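Local coordinates for protein flavodoxin (Bacteroides uniformis, PDB 4J8P) that binds flavin mononucleotide in a flavodoxin-type fold and probably serves in electron transfer, at residues G75-A78 and E79-T82; S121-S124 and N125-E129. All coordinates share one frame; numbering follows the deposited sequence.

Contact 1 (G75-A78 and E79-T82). With GOL (glycerol), chain D.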
ATOM      1  N   GLY A  75      -8.211  -9.512   9.716  1.00 31.81           N
ATOM      2  CA  GLY A  75      -8.597 -10.915   9.746  1.00 32.57           C
ATOM      3  C   GLY A  75      -7.367 -11.764   9.490  1.00 38.10           C
ATOM      4  O   GLY A  75      -6.254 -11.227   9.372  1.00 37.78           O
ATOM      5  N   SER A  76      -7.548 -13.087   9.370  1.00 35.27           N
ATOM      6  CA  SER A  76      -6.433 -14.000   9.113  1.00 34.60           C
ATOM      7  C   SER A  76      -5.863 -13.819   7.702  1.00 35.51           C
ATOM      8  O   SER A  76      -6.623 -13.642   6.749  1.00 34.09           O
ATOM      9  CB  SER A  76      -6.866 -15.453   9.309  1.00 39.39           C
ATOM     10  OG  SER A  76      -5.916 -16.372   8.793  1.00 42.94           O
ATOM     11  N   LEU A  77      -4.522 -13.906   7.573  1.00 31.27           N
ATOM     12  CA  LEU A  77      -3.836 -13.815   6.273  1.00 29.01           C
ATOM     13  C   LEU A  77      -3.288 -15.186   5.866  1.00 32.73           C
ATOM     14  O   LEU A  77      -2.656 -15.311   4.821  1.00 32.47           O
ATOM     15  CB  LEU A  77      -2.704 -12.753   6.299  1.00 27.85           C
ATOM     16  CG  LEU A  77      -3.089 -11.343   6.757  1.00 30.68           C
ATOM     17  CD1 LEU A  77      -1.853 -10.453   6.878  1.00 29.95           C
ATOM     18  CD2 LEU A  77      -4.110 -10.689   5.808  1.00 33.01           C
ATOM     19  N   ALA A  78      -3.572 -16.236   6.670  1.00 31.73           N
ATOM     20  CA  ALA A  78      -3.106 -17.602   6.457  1.00 32.22           C
ATOM     21  C   ALA A  78      -3.390 -18.156   5.045  1.00 34.86           C
ATOM     22  O   ALA A  78      -2.531 -18.843   4.497  1.00 35.25           O
ATOM     23  CB  ALA A  78      -3.730 -18.526   7.502  1.00 33.60           C
ATOM     24  N   GLU A  79      -4.558 -17.832   4.447  1.00 31.82           N
ATOM     25  CA  GLU A  79      -4.939 -18.347   3.114  1.00 32.24           C
ATOM     26  C   GLU A  79      -4.087 -17.758   1.946  1.00 33.36           C
ATOM     27  O   GLU A  79      -4.122 -18.278   0.818  1.00 33.08           O
ATOM     28  CB  GLU A  79      -6.435 -18.081   2.846  1.00 34.53           C
ATOM     29  CG  GLU A  79      -6.825 -16.607   2.875  1.00 47.29           C
ATOM     30  CD  GLU A  79      -8.307 -16.301   2.957  1.00 62.68           C
ATOM     31  OE1 GLU A  79      -9.023 -16.547   1.960  1.00 61.99           O
ATOM     32  OE2 GLU A  79      -8.740 -15.751   3.993  1.00 54.08           O
ATOM     33  N   TYR A  80      -3.335 -16.682   2.208  1.00 27.87           N
ATOM     34  CA  TYR A  80      -2.567 -16.055   1.138  1.00 25.58           C
ATOM     35  C   TYR A  80      -1.087 -16.395   1.161  1.00 30.14           C
ATOM     36  O   TYR A  80      -0.466 -16.346   2.225  1.00 30.46           O
ATOM     37  CB  TYR A  80      -2.708 -14.529   1.247  1.00 24.38           C
ATOM     38  CG  TYR A  80      -4.140 -14.053   1.318  1.00 24.72           C
ATOM     39  CD1 TYR A  80      -4.971 -14.117   0.202  1.00 26.85           C
ATOM     40  CD2 TYR A  80      -4.674 -13.569   2.506  1.00 27.21           C
ATOM     41  CE1 TYR A  80      -6.298 -13.710   0.269  1.00 24.85           C
ATOM     42  CE2 TYR A  80      -5.990 -13.119   2.574  1.00 27.53           C
ATOM     43  CZ  TYR A  80      -6.804 -13.209   1.456  1.00 31.67           C
ATOM     44  OH  TYR A  80      -8.089 -12.730   1.489  1.00 29.87           O
ATOM     45  N   ASP A  81      -0.494 -16.640  -0.018  1.00 26.04           N
ATOM     46  CA  ASP A  81       0.953 -16.816  -0.111  1.00 26.85           C
ATOM     47  C   ASP A  81       1.564 -15.577  -0.788  1.00 27.53           C
ATOM     48  O   ASP A  81       2.781 -15.421  -0.781  1.00 27.57           O
ATOM     49  CB  ASP A  81       1.354 -18.122  -0.834  1.00 30.26           C
ATOM     50  CG  ASP A  81       1.127 -18.224  -2.337  1.00 43.86           C
ATOM     51  OD1 ASP A  81       0.735 -17.216  -2.955  1.00 43.05           O
ATOM     52  OD2 ASP A  81       1.354 -19.325  -2.901  1.00 53.06           O
ATOM     53  N   THR A  82       0.703 -14.705  -1.387  1.00 23.32           N
ATOM     54  CA  THR A  82       1.146 -13.513  -2.106  1.00 20.47           C
ATOM     55  C   THR A  82       0.279 -12.350  -1.720  1.00 21.22           C
ATOM     56  O   THR A  82      -0.951 -12.467  -1.788  1.00 21.35           O
ATOM     57  CB  THR A  82       1.091 -13.731  -3.643  1.00 23.94           C
ATOM     58  OG1 THR A  82       1.865 -14.881  -3.985  1.00 26.55           O
ATOM     59  CG2 THR A  82       1.667 -12.537  -4.432  1.00 24.25           C
TER
HETATM   60  C1  GOL D 203      -7.840  -8.756   6.301  1.00 33.94           C
HETATM   61  O1  GOL D 203      -8.642  -8.279   7.368  1.00 33.44           O
HETATM   62  C2  GOL D 203      -8.700  -9.599   5.389  1.00 34.14           C
HETATM   63  O2  GOL D 203      -9.225 -10.698   6.142  1.00 32.49           O
HETATM   64  C3  GOL D 203      -7.946 -10.102   4.181  1.00 32.31           C
HETATM   65  O3  GOL D 203      -8.773 -10.965   3.404  1.00 30.17           O
HETATM   66  O   HOH W   1      -9.165 -13.408   5.864  1.00 45.73           O
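E79 and S76 meet through a shared water rather than directly: water 1 donates to S76 O (2.7 Å) and to E79 OE2, joining the residue before the turn to a carboxylate within it. CG of E79 sits between the backbone N and the carbonyl carbon (chi1 60°), which swings the side chain back over the next residue, so that CG lies over the centre of the Y80 ring, 3.5 Å above its plane, while the extended remainder carries OE2 to the water. OE1, the other carboxylate oxygen, forms a salt bridge with K7 of strand 7-12. Y80 supplies the bond that closes the turn. Its backbone N donates to L77 O at 3.0 Å, reaching it from above the carbonyl plane, and L77 O also accepts from K110 NZ. CD2 of the ring passes 3.5 Å from L77 O, and more loosely the ring meets CB of L77. Y80 OH is 2.7 Å from O3 of a glycerol, probably picked up from the crystallisation liquor, whose O1 accepts from G75 N at 2.7 Å. With an alanine in place of Y80, the CG of E79 would probably lose the ring surface beneath it and glycerol O3 its phenolic partner, though the backbone bond to L77 could persist. Further on, D81 OD1 is met by T82 OG1 at 2.8 Å, from above the carboxylate plane, as the chain runs on beside strand 7-12. Before the turn, S76 OG accepts from A78 N at 3.2 Å, an ST turn. This leads straight into the type I beta turn from L77 to Y80, which delivers the chain into strand 80-88, the middle strand of the five-stranded parallel sheet of the flavodoxin fold.

Contact 2 (S121-S124 and N125-E129). With FMN (flavin mononucleotide), chain B.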
ATOM      1  N   SER A 121       6.947  11.239  -8.289  1.00 19.72           N
ATOM      2  CA  SER A 121       8.052  10.516  -7.659  1.00 18.27           C
ATOM      3  C   SER A 121       8.041   9.029  -7.966  1.00 20.25           C
ATOM      4  O   SER A 121       6.976   8.414  -8.171  1.00 19.78           O
ATOM      5  CB  SER A 121       7.993  10.674  -6.143  1.00 21.84           C
ATOM      6  OG  SER A 121       8.108  12.046  -5.758  1.00 22.86           O
ATOM      7  N   SER A 122       9.242   8.461  -7.990  1.00 18.73           N
ATOM      8  CA  SER A 122       9.419   7.020  -8.146  0.70 17.38           C
ATOM      9  C   SER A 122       9.033   6.290  -6.855  1.00 20.22           C
ATOM     10  O   SER A 122       8.928   6.911  -5.792  1.00 19.05           O
ATOM     11  CB  SER A 122      10.877   6.709  -8.468  0.70 20.02           C
ATOM     12  OG  SER A 122      11.673   6.837  -7.299  0.70 18.37           O
ATOM     13  N   ILE A 123       8.853   4.960  -6.918  1.00 16.33           N
ATOM     14  CA  ILE A 123       8.544   4.171  -5.730  1.00 15.78           C
ATOM     15  C   ILE A 123       9.823   3.767  -4.975  1.00 15.36           C
ATOM     16  O   ILE A 123       9.723   3.172  -3.899  1.00 17.38           O
ATOM     17  CB  ILE A 123       7.741   2.899  -6.161  1.00 17.85           C
ATOM     18  CG1 ILE A 123       6.984   2.292  -4.968  1.00 17.61           C
ATOM     19  CG2 ILE A 123       8.662   1.807  -6.813  1.00 17.22           C
ATOM     20  CD1 ILE A 123       6.143   1.042  -5.368  1.00 19.08           C
ATOM     21  N   SER A 124      11.021   4.036  -5.543  1.00 16.78           N
ATOM     22  CA  SER A 124      12.266   3.520  -5.003  1.00 16.40           C
ATOM     23  C   SER A 124      12.456   3.765  -3.521  1.00 17.53           C
ATOM     24  O   SER A 124      12.724   2.805  -2.793  1.00 17.60           O
ATOM     25  CB  SER A 124      13.451   4.090  -5.765  1.00 19.44           C
ATOM     26  OG  SER A 124      13.276   3.703  -7.113  1.00 25.03           O
ATOM     27  N   ASN A 125      12.343   5.023  -3.053  1.00 16.49           N
ATOM     28  CA  ASN A 125      12.584   5.257  -1.635  1.00 16.38           C
ATOM     29  C   ASN A 125      11.532   4.592  -0.747  1.00 17.47           C
ATOM     30  O   ASN A 125      11.868   4.005   0.302  1.00 18.38           O
ATOM     31  CB  ASN A 125      12.653   6.740  -1.358  1.00 17.78           C
ATOM     32  CG  ASN A 125      13.103   7.046   0.039  1.00 21.79           C
ATOM     33  OD1 ASN A 125      14.279   6.863   0.369  1.00 20.08           O
ATOM     34  ND2 ASN A 125      12.162   7.492   0.878  1.00 18.73           N
ATOM     35  N   ALA A 126      10.262   4.716  -1.132  1.00 15.14           N
ATOM     36  CA  ALA A 126       9.180   4.143  -0.326  1.00 15.26           C
ATOM     37  C   ALA A 126       9.370   2.640  -0.172  1.00 17.17           C
ATOM     38  O   ALA A 126       9.302   2.081   0.926  1.00 18.19           O
ATOM     39  CB  ALA A 126       7.852   4.429  -0.997  1.00 17.35           C
ATOM     40  N   GLU A 127       9.671   1.990  -1.300  1.00 16.10           N
ATOM     41  CA  GLU A 127       9.923   0.561  -1.284  1.00 15.35           C
ATOM     42  C   GLU A 127      11.170   0.220  -0.428  1.00 18.00           C
ATOM     43  O   GLU A 127      11.160  -0.749   0.348  1.00 18.22           O
ATOM     44  CB  GLU A 127      10.154   0.149  -2.750  1.00 17.60           C
ATOM     45  CG  GLU A 127      10.699  -1.237  -2.913  1.00 20.77           C
ATOM     46  CD  GLU A 127      10.787  -1.635  -4.373  1.00 28.28           C
ATOM     47  OE1 GLU A 127      11.392  -0.901  -5.192  1.00 24.08           O
ATOM     48  OE2 GLU A 127      10.319  -2.750  -4.674  1.00 22.40           O
ATOM     49  N   LYS A 128      12.285   0.957  -0.619  1.00 16.57           N
ATOM     50  CA  LYS A 128      13.492   0.642   0.155  1.00 15.87           C
ATOM     51  C   LYS A 128      13.248   0.795   1.664  1.00 18.58           C
ATOM     52  O   LYS A 128      13.720  -0.025   2.452  1.00 18.73           O
ATOM     53  CB  LYS A 128      14.631   1.558  -0.293  1.00 17.48           C
ATOM     54  CG  LYS A 128      16.013   1.079   0.212  1.00 18.08           C
ATOM     55  CD  LYS A 128      16.418  -0.361  -0.271  1.00 22.44           C
ATOM     56  CE  LYS A 128      16.313  -0.584  -1.767  1.00 24.66           C
ATOM     57  NZ  LYS A 128      16.485  -2.041  -2.127  1.00 23.14           N
ATOM     58  N   GLU A 129      12.522   1.854   2.074  1.00 16.49           N
ATOM     59  CA  GLU A 129      12.247   2.023   3.501  1.00 16.73           C
ATOM     60  C   GLU A 129      11.399   0.859   4.030  1.00 19.29           C
ATOM     61  O   GLU A 129      11.670   0.379   5.128  1.00 20.42           O
ATOM     62  CB  GLU A 129      11.557   3.363   3.768  1.00 17.47           C
ATOM     63  CG  GLU A 129      12.523   4.524   3.648  1.00 21.39           C
ATOM     64  CD  GLU A 129      13.296   4.845   4.913  1.00 36.64           C
ATOM     65  OE1 GLU A 129      13.072   4.181   5.953  1.00 29.37           O
ATOM     66  OE2 GLU A 129      14.091   5.809   4.874  1.00 39.28           O
TER
HETATM   67  N1  FMN B 201       3.343  12.684  -5.138  1.00 24.24           N
HETATM   68  C2  FMN B 201       4.670  12.579  -5.468  1.00 24.36           C
HETATM   69  O2  FMN B 201       5.050  12.475  -6.639  1.00 24.39           O
HETATM   70  N3  FMN B 201       5.644  12.675  -4.466  1.00 22.66           N
HETATM   71  C4  FMN B 201       5.402  12.913  -3.124  1.00 23.56           C
HETATM   72  O4  FMN B 201       6.339  12.911  -2.323  1.00 22.99           O
HETATM   73  C4A FMN B 201       3.991  13.112  -2.796  1.00 23.72           C
HETATM   74  N5  FMN B 201       3.682  13.477  -1.568  1.00 21.98           N
HETATM   75  C5A FMN B 201       2.338  13.662  -1.262  1.00 24.14           C
HETATM   76  C6  FMN B 201       1.993  13.987   0.057  1.00 21.57           C
HETATM   77  C7  FMN B 201       0.665  14.086   0.454  1.00 23.84           C
HETATM   78  C7M FMN B 201       0.347  14.302   1.910  1.00 23.91           C
HETATM   79  C8  FMN B 201      -0.356  13.891  -0.497  1.00 22.58           C
HETATM   80  C8M FMN B 201      -1.811  13.926  -0.107  1.00 23.41           C
HETATM   81  C9  FMN B 201      -0.015  13.596  -1.812  1.00 23.36           C
HETATM   82  C9A FMN B 201       1.317  13.466  -2.213  1.00 24.88           C
HETATM   83  N10 FMN B 201       1.696  13.109  -3.543  1.00 24.16           N
HETATM   84  C10 FMN B 201       3.016  12.941  -3.871  1.00 21.58           C
HETATM   85  C1' FMN B 201       0.634  12.890  -4.553  1.00 23.41           C
HETATM   86  C2' FMN B 201       0.034  11.485  -4.490  1.00 22.81           C
HETATM   87  O2' FMN B 201       1.028  10.469  -4.367  1.00 19.09           O
HETATM   88  C3' FMN B 201      -0.826  11.153  -5.711  1.00 21.74           C
HETATM   89  O3' FMN B 201      -1.718  12.241  -5.987  1.00 22.78           O
HETATM   90  C4' FMN B 201      -1.583   9.833  -5.537  1.00 21.68           C
HETATM   91  O4' FMN B 201      -1.900   9.328  -6.834  1.00 25.51           O
HETATM   92  C5' FMN B 201      -2.856  10.031  -4.731  1.00 22.98           C
HETATM   93  O5' FMN B 201      -3.413   8.722  -4.574  1.00 20.67           O
HETATM   94  P   FMN B 201      -4.782   8.402  -3.885  1.00 18.70           P
HETATM   95  O1P FMN B 201      -4.856   8.817  -2.465  1.00 18.36           O
HETATM   96  O2P FMN B 201      -4.918   6.911  -4.075  1.00 17.29           O
HETATM   97  O3P FMN B 201      -5.868   9.081  -4.727  1.00 23.58           O
HETATM   98  O   HOH W   2      12.023   7.427  -4.600  1.00 20.30           O
HETATM   99  O   HOH W   3       9.333   6.683  -3.021  1.00 20.60           O
HETATM  100  O   HOH W   4      13.557   0.438  -3.957  1.00 22.01           O
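I123 O accepts from E127 N at 2.9 Å, with the donor nearly on the line of the carbonyl bond, and S124 O accepts from K128 N at the same length but from a more tilted direction. These two bonds open the i to i+4 ladder of helix 124-133. S124 O has a second donor in water 4, which also donates to E127 OE1 (2.8 Å) and so spans one turn beside the backbone. With CG anti to the backbone N (chi1 168°) and the chain extended beyond it, E127 reaches back across I123, crossing it obliquely, its OE1 4.2 Å from CG2; OE2 accepts from G142 N, so both carboxylate oxygens have donors. The N125 and A126 amides are met by waters. Water 2 accepts from N125 N at 2.9 Å; S122 is modelled in two conformers, and only in one of them would its OG touch this water and take a weak, doubtful capping bond from S124 N. Water 3 accepts from A126 N, lies 2.8 Å from S122 O and probably donates to it. N125 ND2 donates to N92 O and K128 NZ to Q131 OE1. At the start of the loop, S121 grips the flavin twice: its N donates to FMN O2 at 2.8 Å, almost straight (177°), and its OG, set beside the backbone N, accepts from FMN N3 at 2.9 Å. Backbone and side chain of S121 thus read the acceptor and the donor on the pyrimidine edge of the flavin, and the N–H donated to O2 is likely to favour negative charge at that end of the ring when the cofactor is reduced.

How the contacts relate
From the N terminus, strand 7-12 enters the sheet first, and contact 1 follows much later, where the loop after helix 56-62 turns into strand 80-88 beside it. Contact 2 comes after the next strand, 111-117, where the loop beyond it enters helix 124-133. Contact 1 closes a local turn and contact 2 starts a helix, and the two lie in series, neither nested nor crossed. Their centres are about 25 Å apart on opposite sides of the chain's centre, without touching. Contact 1 belongs to the entry end of strand 80-88, whereas contact 2 joins the flavin pocket to the helix leading toward edge strand 138-144.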